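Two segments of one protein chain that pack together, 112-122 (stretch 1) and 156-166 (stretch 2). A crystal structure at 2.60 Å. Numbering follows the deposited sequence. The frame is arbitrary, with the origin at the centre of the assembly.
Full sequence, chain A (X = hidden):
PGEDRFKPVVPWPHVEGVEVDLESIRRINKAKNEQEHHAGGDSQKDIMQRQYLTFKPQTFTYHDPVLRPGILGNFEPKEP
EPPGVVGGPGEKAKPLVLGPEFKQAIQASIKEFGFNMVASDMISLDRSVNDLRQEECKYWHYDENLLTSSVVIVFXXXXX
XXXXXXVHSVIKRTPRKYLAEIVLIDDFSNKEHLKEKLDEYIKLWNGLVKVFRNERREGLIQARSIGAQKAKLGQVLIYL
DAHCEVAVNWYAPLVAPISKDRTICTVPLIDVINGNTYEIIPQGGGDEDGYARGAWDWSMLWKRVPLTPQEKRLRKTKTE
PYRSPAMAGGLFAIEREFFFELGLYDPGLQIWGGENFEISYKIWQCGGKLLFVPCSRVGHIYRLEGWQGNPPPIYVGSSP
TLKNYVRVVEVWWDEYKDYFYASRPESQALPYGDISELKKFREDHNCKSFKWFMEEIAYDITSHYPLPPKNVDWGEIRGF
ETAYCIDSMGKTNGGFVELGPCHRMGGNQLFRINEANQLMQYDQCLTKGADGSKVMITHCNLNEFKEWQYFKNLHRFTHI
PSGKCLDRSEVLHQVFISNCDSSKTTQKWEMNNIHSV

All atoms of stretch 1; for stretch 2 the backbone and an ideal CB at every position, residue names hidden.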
# COMPACT_ATOMS: atom_id res chain seq x y z
N GLU A 112 -0.20 -13.86 -11.36
CA GLU A 112 -0.96 -15.12 -11.39
C GLU A 112 -0.85 -15.89 -10.08
O GLU A 112 -1.84 -16.45 -9.61
CB GLU A 112 -0.54 -16.02 -12.55
CG GLU A 112 -1.36 -17.34 -12.58
CD GLU A 112 -1.15 -18.21 -13.81
OE1 GLU A 112 -1.81 -19.27 -13.92
OE2 GLU A 112 -0.31 -17.86 -14.68
N PHE A 113 0.36 -15.93 -9.48
CA PHE A 113 0.64 -16.81 -8.34
C PHE A 113 1.07 -16.11 -7.05
O PHE A 113 0.94 -16.70 -5.98
CB PHE A 113 1.72 -17.84 -8.70
CG PHE A 113 1.34 -18.72 -9.85
CD1 PHE A 113 0.59 -19.87 -9.64
CD2 PHE A 113 1.73 -18.40 -11.14
CE1 PHE A 113 0.22 -20.67 -10.68
CE2 PHE A 113 1.36 -19.20 -12.19
CZ PHE A 113 0.59 -20.34 -11.96
N GLY A 114 1.58 -14.88 -7.12
CA GLY A 114 2.15 -14.29 -5.93
C GLY A 114 3.59 -14.66 -5.68
O GLY A 114 4.21 -14.09 -4.77
N PHE A 115 4.14 -15.58 -6.45
CA PHE A 115 5.56 -15.89 -6.43
C PHE A 115 6.15 -15.63 -7.81
O PHE A 115 5.46 -15.63 -8.83
CB PHE A 115 5.83 -17.33 -6.02
CG PHE A 115 5.12 -17.73 -4.78
CD1 PHE A 115 5.26 -16.98 -3.62
CD2 PHE A 115 4.32 -18.87 -4.75
CE1 PHE A 115 4.63 -17.34 -2.44
CE2 PHE A 115 3.66 -19.23 -3.57
CZ PHE A 115 3.82 -18.46 -2.41
N ASN A 116 7.45 -15.37 -7.82
CA ASN A 116 8.23 -15.27 -9.05
C ASN A 116 8.32 -16.67 -9.63
O ASN A 116 9.25 -17.41 -9.33
CB ASN A 116 9.60 -14.71 -8.74
CG ASN A 116 10.40 -14.41 -9.96
OD1 ASN A 116 11.30 -13.56 -9.92
ND2 ASN A 116 10.08 -15.09 -11.07
N MET A 117 7.37 -17.05 -10.48
CA MET A 117 7.40 -18.41 -10.99
C MET A 117 8.42 -18.60 -12.10
O MET A 117 8.87 -19.74 -12.33
CB MET A 117 6.03 -18.85 -11.48
CG MET A 117 5.06 -19.13 -10.36
SD MET A 117 5.48 -20.53 -9.29
CE MET A 117 5.78 -21.79 -10.54
N VAL A 118 8.81 -17.53 -12.81
CA VAL A 118 9.85 -17.72 -13.81
C VAL A 118 11.14 -18.12 -13.12
O VAL A 118 11.84 -19.05 -13.56
CB VAL A 118 10.01 -16.48 -14.71
CG1 VAL A 118 8.80 -15.57 -14.62
CG2 VAL A 118 11.31 -15.73 -14.41
N ALA A 119 11.45 -17.49 -11.99
CA ALA A 119 12.60 -17.91 -11.19
C ALA A 119 12.43 -19.33 -10.68
O ALA A 119 13.28 -20.20 -10.93
CB ALA A 119 12.83 -16.93 -10.04
N SER A 120 11.31 -19.62 -9.99
CA SER A 120 11.11 -20.97 -9.46
C SER A 120 11.25 -22.02 -10.56
O SER A 120 11.81 -23.10 -10.33
CB SER A 120 9.75 -21.12 -8.79
OG SER A 120 9.49 -22.50 -8.62
N ASP A 121 10.72 -21.73 -11.75
CA ASP A 121 10.73 -22.73 -12.82
C ASP A 121 12.13 -23.08 -13.30
O ASP A 121 12.30 -24.12 -13.93
CB ASP A 121 9.88 -22.26 -14.00
CG ASP A 121 8.40 -22.43 -13.76
OD1 ASP A 121 8.02 -22.88 -12.65
OD2 ASP A 121 7.61 -22.11 -14.68
N MET A 122 13.15 -22.26 -13.04
CA MET A 122 14.50 -22.63 -13.47
C MET A 122 15.35 -23.25 -12.37
O MET A 122 16.47 -23.68 -12.64
CB MET A 122 15.25 -21.43 -14.08
CG MET A 122 14.76 -20.07 -13.73
SD MET A 122 15.71 -18.85 -14.66
CE MET A 122 14.63 -18.51 -16.04
N UNK A 156 -4.34 -25.14 -3.53
CA UNK A 156 -5.34 -24.52 -4.39
C UNK A 156 -4.59 -23.70 -5.42
O UNK A 156 -3.95 -22.70 -5.07
CB UNK A 156 -6.32 -23.66 -3.60
N UNK A 157 -4.64 -24.12 -6.68
CA UNK A 157 -4.12 -23.34 -7.80
C UNK A 157 -2.62 -23.07 -7.68
O UNK A 157 -2.11 -22.15 -8.32
CB UNK A 157 -4.87 -22.01 -7.90
N UNK A 158 -1.91 -23.89 -6.91
CA UNK A 158 -0.48 -23.71 -6.73
C UNK A 158 0.27 -23.84 -8.05
O UNK A 158 -0.13 -24.57 -8.96
CB UNK A 158 0.06 -24.72 -5.72
N UNK A 159 1.37 -23.09 -8.15
CA UNK A 159 2.25 -23.24 -9.29
C UNK A 159 2.89 -24.62 -9.32
O UNK A 159 3.25 -25.18 -8.28
CB UNK A 159 3.33 -22.16 -9.27
N UNK A 160 3.04 -25.17 -10.52
CA UNK A 160 3.50 -26.55 -10.65
C UNK A 160 4.85 -26.77 -9.95
O UNK A 160 5.03 -27.73 -9.21
CB UNK A 160 3.61 -26.93 -12.13
N UNK A 161 5.81 -25.89 -10.20
CA UNK A 161 7.14 -26.17 -9.71
C UNK A 161 7.27 -25.92 -8.22
O UNK A 161 8.03 -26.63 -7.55
CB UNK A 161 8.16 -25.33 -10.47
N UNK A 162 6.53 -24.96 -7.67
CA UNK A 162 6.53 -24.85 -6.21
C UNK A 162 5.85 -26.06 -5.56
O UNK A 162 6.32 -26.56 -4.54
CB UNK A 162 5.83 -23.56 -5.78
N UNK A 163 4.77 -26.56 -6.14
CA UNK A 163 4.08 -27.71 -5.57
C UNK A 163 4.96 -28.95 -5.62
O UNK A 163 5.09 -29.68 -4.63
CB UNK A 163 2.76 -27.97 -6.31
N UNK A 164 5.59 -29.19 -6.77
CA UNK A 164 6.34 -30.43 -6.92
C UNK A 164 7.68 -30.36 -6.19
O UNK A 164 8.23 -31.40 -5.81
CB UNK A 164 6.56 -30.74 -8.40
N UNK A 165 8.19 -29.15 -5.95
CA UNK A 165 9.43 -29.05 -5.18
C UNK A 165 9.17 -29.37 -3.71
O UNK A 165 10.03 -29.97 -3.05
CB UNK A 165 10.04 -27.65 -5.32
N UNK A 166 8.00 -28.98 -3.19
CA UNK A 166 7.64 -29.39 -1.83
C UNK A 166 7.74 -30.91 -1.71
O UNK A 166 8.44 -31.44 -0.84
CB UNK A 166 6.23 -28.91 -1.47

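Position 156 lies beyond the reach of stretch 1: nothing of that segment comes within 5.5 Å of its ideal CB, so the contact leaves the choice of side chain open. The residue is H156, and it takes no part in the interface. At 157 the backbone has positive phi (60°/22°), a conformation that favours glycine, asparagine or aspartate, and the CB points sideways into space that stretch 1 does not fill. N157 fits these angles. Its contribution to the contact comes from the backbone, whose O lies 3.6 Å from F113 CE1, at the ring edge.

At 158 the CB points away from stretch 1, so a short side chain would contribute nothing, whereas a long, flexible one could bend back towards the F115 ring; methionine, glutamine, glutamate or a longer residue would serve. The residue is E158. Its chi2 of 73° (p) helps bring the carboxylate round, and OE2 lies 3.7 Å from F115 CE2, near the plane of the ring at its edge.

Position 159 is far more restrictive. Its CB direction runs straight at stretch 1, and the ideal CB would sit 2.7 Å from M117 SD, a clash, and 3.6 Å from F113 CD1. The backbone angles (-65°/143°) are open to any residue, so the demand for glycine comes from packing. G159, at the N-cap position of the helix that follows, lets its CA approach F113 CE1 to 3.6 Å and M117 CE to 4.0 Å.

In the first turn of that helix, 160 projects sideways with no stretch 1 atom near its CB, and many residues would be compatible. W160 barely touches the other segment.

Position 161 faces stretch 1 directly. Its ideal CB is 3.3 Å from D121 OD1 and 3.6 Å from S120 OG, which leaves little room but offers polar partners; a small residue is indicated, with serine best able to use the hydroxyl and carboxylate. S161, with chi1 in p, does so: S120 OG donates to S161 OG (2.5 Å), which in turn donates to D121 OD1 (2.7 Å). The serine hydroxyl thus links two consecutive residues of stretch 1, while M117 CE approaches S161 OG to 3.2 Å.

At 162 the CB points sideways, 4.7 Å from M117 SD and 4.8 Å from S120 OG, leaving space for a small or branched side chain such as alanine, valine or threonine. In T162, CG2 packs 3.9 Å from M117 SD and 3.7 Å from S120 OG.

Positions 163 and 164 are out of reach; L163 and M164 make no contact here. Position 165 points toward stretch 1 but from a distance, and S120 offers its carbonyl and hydroxyl oxygens, so a long donor, lysine or arginine, is suitable. R165 extends to S120: NH1 donates to S120 OG over a very short 2.3 Å, and NH2 donates weakly to S120 O (3.3 Å). Position 166 is again out of reach, and T166 instead bonds through OG1 to T162 O at 2.9 Å within its own helix.

Stretch 2, residues 156-166: HNEGWSTLMRT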
# COMPACT_ATOMS: atom_id res chain seq x y z
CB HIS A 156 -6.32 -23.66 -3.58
CG HIS A 156 -7.27 -22.85 -4.42
ND1 HIS A 156 -8.45 -23.36 -4.92
CD2 HIS A 156 -7.20 -21.57 -4.85
CE1 HIS A 156 -9.06 -22.43 -5.64
NE2 HIS A 156 -8.32 -21.33 -5.60
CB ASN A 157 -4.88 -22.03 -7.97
CG ASN A 157 -6.19 -22.22 -8.70
OD1 ASN A 157 -6.49 -23.32 -9.20
ND2 ASN A 157 -6.98 -21.16 -8.80
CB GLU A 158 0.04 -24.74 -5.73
CG GLU A 158 1.46 -24.51 -5.27
CD GLU A 158 1.60 -23.33 -4.32
OE1 GLU A 158 0.58 -22.92 -3.69
OE2 GLU A 158 2.73 -22.80 -4.20
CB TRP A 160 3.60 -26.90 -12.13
CG TRP A 160 4.27 -28.19 -12.38
CD1 TRP A 160 5.60 -28.41 -12.52
CD2 TRP A 160 3.63 -29.47 -12.52
NE1 TRP A 160 5.83 -29.75 -12.74
CE2 TRP A 160 4.63 -30.42 -12.74
CE3 TRP A 160 2.30 -29.90 -12.47
CZ2 TRP A 160 4.35 -31.78 -12.91
CZ3 TRP A 160 2.02 -31.24 -12.65
CH2 TRP A 160 3.04 -32.16 -12.87
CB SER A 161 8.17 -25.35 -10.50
OG SER A 161 8.13 -23.98 -10.17
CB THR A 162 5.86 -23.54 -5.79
OG1 THR A 162 4.64 -23.36 -6.51
CG2 THR A 162 6.78 -22.37 -6.06
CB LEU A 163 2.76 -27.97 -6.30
CG LEU A 163 2.01 -29.24 -5.90
CD1 LEU A 163 1.86 -29.28 -4.39
CD2 LEU A 163 0.64 -29.36 -6.58
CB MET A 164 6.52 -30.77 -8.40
CG MET A 164 5.25 -31.21 -9.13
SD MET A 164 4.10 -32.31 -8.25
CE MET A 164 5.17 -33.63 -7.76
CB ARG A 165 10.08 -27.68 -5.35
CG ARG A 165 11.43 -27.51 -4.63
CD ARG A 165 12.38 -26.49 -5.33
NE ARG A 165 11.66 -25.27 -5.68
CZ ARG A 165 11.48 -24.81 -6.91
NH1 ARG A 165 10.76 -23.70 -7.08
NH2 ARG A 165 12.02 -25.41 -7.97
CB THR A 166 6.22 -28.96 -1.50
OG1 THR A 166 6.00 -27.60 -1.88
CG2 THR A 166 5.95 -29.13 -0.00
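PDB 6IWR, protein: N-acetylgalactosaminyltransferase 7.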